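Local atomic coordinates of methyltransferase WBDD (Escherichia coli, PDB entry 4AZS), a protein that binds S-adenosylmethionine and AMP and, as a bifunctional kinase and methyltransferase, regulates the chain length of the O antigen in Escherichia coli O9a. Residues A[55-64]-A[225-233]. Residues are numbered along the deposited sequence; the frame is centred on the assembly and turned at random.
Sequences EQYDNLSRAL and RVLINDFNQ. With SO4 (sulfate ion), chain E.
A beta-hairpin with a two-residue loop packs here against a helix of the methyltransferase fold, with A63 and L60 of helix 47-64 meeting R225 and N232. Strands 225-228 and 231-234 form the hairpin, and a type I turn from I228 to F231 joins them. It lies between the seven-stranded methyltransferase sheet and the antiparallel kinase sheet that begins at 237-239.

N229 in the turn reaches the helix with its amide. Its ND2 donates to E55 OE2 at 3.3 Å, meeting the carboxylate from above its plane. This bond is tentative, because E55 is modelled in two conformers and it holds for the one described. Q56 NE2 gives a weak bond to N229 OD1 at 3.4 Å, and the chain of Q56, bent at chi2 (-55°), swings its amide toward the turn. N59 ND2 also lies near this oxygen, but at a poor angle for bonding. On the helix itself, N59 OD1 accepts from R62 NH1.

Between the turn and R225, L60 CD1 touches L227 CD2 at 4.4 Å. Both leucines also pack on A169 of the sheet, and L227 reaches L220.

At the other end, R225 grips N232 side-on. NE and NH2 both donate to N232 OD1, at 2.9 Å from NE, with that oxygen in the guanidinium plane. The paired bonds fix the rotation of the guanidinium. A63 CB sits 3.4 Å from N232 OD1, and L64 CD2 covers one guanidinium face. A sulfate, probably from the crystallisation liquor, lies at the guanidinium edge: R225 NH1 donates to its O1 at 2.7 Å and NH2 to its O2 at 2.8 Å.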
loop_
_atom_site.group_PDB
_atom_site.type_symbol
_atom_site.label_atom_id
_atom_site.label_comp_id
_atom_site.label_asym_id
_atom_site.label_seq_id
_atom_site.Cartn_x
_atom_site.Cartn_y
_atom_site.Cartn_z
ATOM N N GLU A 55 -53.715 17.208 8.591
ATOM C CA GLU A 55 -54.764 16.181 8.600
ATOM C C GLU A 55 -54.404 15.059 9.595
ATOM O O GLU A 55 -55.221 14.618 10.398
ATOM C CB GLU A 55 -54.960 15.642 7.180
ATOM C CG GLU A 55 -55.423 14.196 7.034
ATOM C CD GLU A 55 -55.481 13.753 5.561
ATOM O OE1 GLU A 55 -55.682 14.613 4.660
ATOM O OE2 GLU A 55 -55.333 12.538 5.303
ATOM N N GLN A 56 -53.155 14.607 9.568
ATOM C CA GLN A 56 -52.715 13.546 10.447
ATOM C C GLN A 56 -52.619 14.046 11.890
ATOM O O GLN A 56 -52.969 13.315 12.805
ATOM C CB GLN A 56 -51.352 13.009 10.004
ATOM C CG GLN A 56 -51.363 12.194 8.705
ATOM C CD GLN A 56 -52.340 11.033 8.745
ATOM O OE1 GLN A 56 -52.612 10.430 9.794
ATOM N NE2 GLN A 56 -52.942 10.779 7.627
ATOM N N TYR A 57 -52.122 15.273 12.087
ATOM C CA TYR A 57 -52.181 15.916 13.401
ATOM C C TYR A 57 -53.618 15.857 13.969
ATOM O O TYR A 57 -53.815 15.398 15.082
ATOM C CB TYR A 57 -51.686 17.354 13.358
ATOM C CG TYR A 57 -51.765 18.042 14.714
ATOM C CD1 TYR A 57 -52.951 18.655 15.152
ATOM C CD2 TYR A 57 -50.687 18.016 15.576
ATOM C CE1 TYR A 57 -53.030 19.253 16.411
ATOM C CE2 TYR A 57 -50.755 18.592 16.812
ATOM C CZ TYR A 57 -51.919 19.210 17.233
ATOM O OH TYR A 57 -51.923 19.757 18.475
ATOM N N ASP A 58 -54.609 16.282 13.190
ATOM C CA ASP A 58 -56.007 16.328 13.662
ATOM C C ASP A 58 -56.516 14.945 14.007
ATOM O O ASP A 58 -57.146 14.759 15.053
ATOM C CB ASP A 58 -56.933 16.940 12.595
ATOM C CG ASP A 58 -56.695 18.407 12.386
ATOM O OD1 ASP A 58 -56.123 19.045 13.268
ATOM O OD2 ASP A 58 -57.103 18.939 11.334
ATOM N N ASN A 59 -56.235 13.952 13.144
ATOM C CA ASN A 59 -56.653 12.585 13.419
ATOM C C ASN A 59 -56.106 12.133 14.747
ATOM O O ASN A 59 -56.795 11.524 15.545
ATOM C CB ASN A 59 -56.152 11.606 12.336
ATOM C CG ASN A 59 -56.850 11.798 11.011
ATOM O OD1 ASN A 59 -57.901 12.442 10.932
ATOM N ND2 ASN A 59 -56.274 11.223 9.954
ATOM N N LEU A 60 -54.834 12.375 14.989
ATOM C CA LEU A 60 -54.237 11.796 16.191
ATOM C C LEU A 60 -54.689 12.617 17.386
ATOM O O LEU A 60 -54.887 12.087 18.467
ATOM C CB LEU A 60 -52.719 11.752 16.086
ATOM C CG LEU A 60 -51.993 11.123 17.285
ATOM C CD1 LEU A 60 -52.409 9.686 17.569
ATOM C CD2 LEU A 60 -50.520 11.191 16.965
ATOM N N SER A 61 -54.843 13.923 17.202
ATOM C CA SER A 61 -55.284 14.753 18.305
ATOM C C SER A 61 -56.737 14.370 18.699
ATOM O O SER A 61 -57.069 14.309 19.874
ATOM C CB SER A 61 -55.233 16.237 17.932
ATOM O OG SER A 61 -55.716 17.004 19.012
ATOM N N ARG A 62 -57.576 14.124 17.701
ATOM C CA ARG A 62 -58.918 13.626 17.942
ATOM C C ARG A 62 -58.871 12.316 18.719
ATOM O O ARG A 62 -59.559 12.162 19.704
ATOM C CB ARG A 62 -59.667 13.437 16.626
ATOM C CG ARG A 62 -61.196 13.194 16.753
ATOM C CD ARG A 62 -61.925 13.137 15.380
ATOM N NE ARG A 62 -61.411 14.165 14.445
ATOM C CZ ARG A 62 -60.718 13.955 13.308
ATOM N NH1 ARG A 62 -60.461 12.729 12.854
ATOM N NH2 ARG A 62 -60.280 15.002 12.599
ATOM N N ALA A 63 -58.022 11.386 18.309
ATOM C CA ALA A 63 -57.982 10.061 18.955
ATOM C C ALA A 63 -57.537 10.159 20.380
ATOM O O ALA A 63 -58.080 9.506 21.236
ATOM C CB ALA A 63 -57.044 9.120 18.193
ATOM N N LEU A 64 -56.511 10.954 20.649
ATOM C CA LEU A 64 -56.024 11.078 21.996
ATOM C C LEU A 64 -56.863 12.058 22.816
ATOM O O LEU A 64 -56.694 12.161 24.002
ATOM C CB LEU A 64 -54.550 11.521 21.983
ATOM C CG LEU A 64 -53.517 10.591 21.331
ATOM C CD1 LEU A 64 -52.096 11.141 21.433
ATOM C CD2 LEU A 64 -53.554 9.183 21.921
ATOM N N ARG A 225 -49.718 2.205 17.548
ATOM C CA ARG A 225 -51.069 2.408 17.072
ATOM C C ARG A 225 -51.260 1.985 15.637
ATOM O O ARG A 225 -50.355 2.099 14.787
ATOM C CB ARG A 225 -51.459 3.902 17.194
ATOM C CG ARG A 225 -51.430 4.446 18.629
ATOM C CD ARG A 225 -51.887 5.911 18.759
ATOM N NE ARG A 225 -53.314 6.038 18.591
ATOM C CZ ARG A 225 -54.217 5.938 19.562
ATOM N NH1 ARG A 225 -53.842 5.727 20.793
ATOM N NH2 ARG A 225 -55.515 6.035 19.278
ATOM N N VAL A 226 -52.455 1.485 15.356
ATOM C CA VAL A 226 -52.932 1.449 14.005
ATOM C C VAL A 226 -53.471 2.842 13.677
ATOM O O VAL A 226 -54.323 3.359 14.369
ATOM C CB VAL A 226 -54.033 0.375 13.832
ATOM C CG1 VAL A 226 -54.648 0.451 12.444
ATOM C CG2 VAL A 226 -53.423 -0.991 14.054
ATOM N N LEU A 227 -52.981 3.418 12.598
ATOM C CA LEU A 227 -53.282 4.751 12.219
ATOM C C LEU A 227 -53.828 4.740 10.797
ATOM O O LEU A 227 -53.113 4.919 9.846
ATOM C CB LEU A 227 -52.008 5.570 12.265
ATOM C CG LEU A 227 -51.320 5.733 13.611
ATOM C CD1 LEU A 227 -49.984 6.407 13.455
ATOM C CD2 LEU A 227 -52.192 6.490 14.554
ATOM N N ILE A 228 -55.124 4.551 10.689
ATOM C CA ILE A 228 -55.828 4.446 9.432
ATOM C C ILE A 228 -56.933 5.482 9.584
ATOM O O ILE A 228 -57.477 5.638 10.673
ATOM C CB ILE A 228 -56.387 3.009 9.318
ATOM C CG1 ILE A 228 -55.276 2.017 9.015
ATOM C CG2 ILE A 228 -57.462 2.891 8.240
ATOM C CD1 ILE A 228 -55.725 0.583 9.220
ATOM N N ASN A 229 -57.268 6.207 8.530
ATOM C CA ASN A 229 -57.982 7.490 8.726
ATOM C C ASN A 229 -59.304 7.292 9.474
ATOM O O ASN A 229 -59.734 8.141 10.258
ATOM C CB ASN A 229 -58.149 8.275 7.404
ATOM C CG ASN A 229 -56.863 9.036 6.993
ATOM O OD1 ASN A 229 -55.840 9.007 7.678
ATOM N ND2 ASN A 229 -56.922 9.701 5.862
ATOM N N ASP A 230 -59.865 6.111 9.282
ATOM C CA ASP A 230 -61.125 5.709 9.819
ATOM C C ASP A 230 -61.016 4.959 11.162
ATOM O O ASP A 230 -62.019 4.653 11.809
ATOM C CB ASP A 230 -61.624 4.722 8.764
ATOM C CG ASP A 230 -63.044 4.363 8.928
ATOM O OD1 ASP A 230 -63.755 5.128 9.609
ATOM O OD2 ASP A 230 -63.450 3.314 8.361
ATOM N N PHE A 231 -59.805 4.560 11.535
ATOM C CA PHE A 231 -59.610 3.667 12.670
ATOM C C PHE A 231 -58.274 3.971 13.310
ATOM O O PHE A 231 -57.236 3.686 12.725
ATOM C CB PHE A 231 -59.562 2.214 12.194
ATOM C CG PHE A 231 -59.629 1.201 13.321
ATOM C CD1 PHE A 231 -60.822 0.872 13.877
ATOM C CD2 PHE A 231 -58.480 0.600 13.815
ATOM C CE1 PHE A 231 -60.899 -0.060 14.904
ATOM C CE2 PHE A 231 -58.539 -0.328 14.857
ATOM C CZ PHE A 231 -59.747 -0.670 15.388
ATOM N N ASN A 232 -58.292 4.516 14.515
ATOM C CA ASN A 232 -57.080 4.989 15.138
ATOM C C ASN A 232 -57.060 4.518 16.581
ATOM O O ASN A 232 -57.750 5.068 17.454
ATOM C CB ASN A 232 -57.023 6.504 15.014
ATOM C CG ASN A 232 -55.719 7.079 15.496
ATOM O OD1 ASN A 232 -55.213 6.722 16.572
ATOM N ND2 ASN A 232 -55.178 7.986 14.735
ATOM N N GLN A 233 -56.274 3.482 16.826
ATOM C CA GLN A 233 -56.370 2.756 18.065
ATOM C C GLN A 233 -55.026 2.181 18.443
ATOM O O GLN A 233 -54.286 1.742 17.596
ATOM C CB GLN A 233 -57.338 1.595 17.896
ATOM C CG GLN A 233 -58.798 1.986 17.667
ATOM C CD GLN A 233 -59.416 2.601 18.896
ATOM O OE1 GLN A 233 -59.011 2.303 20.001
ATOM N NE2 GLN A 233 -60.399 3.453 18.710
HETATM S S SO4 E . -56.705 5.650 22.918
HETATM O O1 SO4 E . -55.242 5.409 23.047
HETATM O O2 SO4 E . -57.158 5.717 21.492
HETATM O O3 SO4 E . -57.013 6.970 23.553
HETATM O O4 SO4 E . -57.368 4.499 23.600
#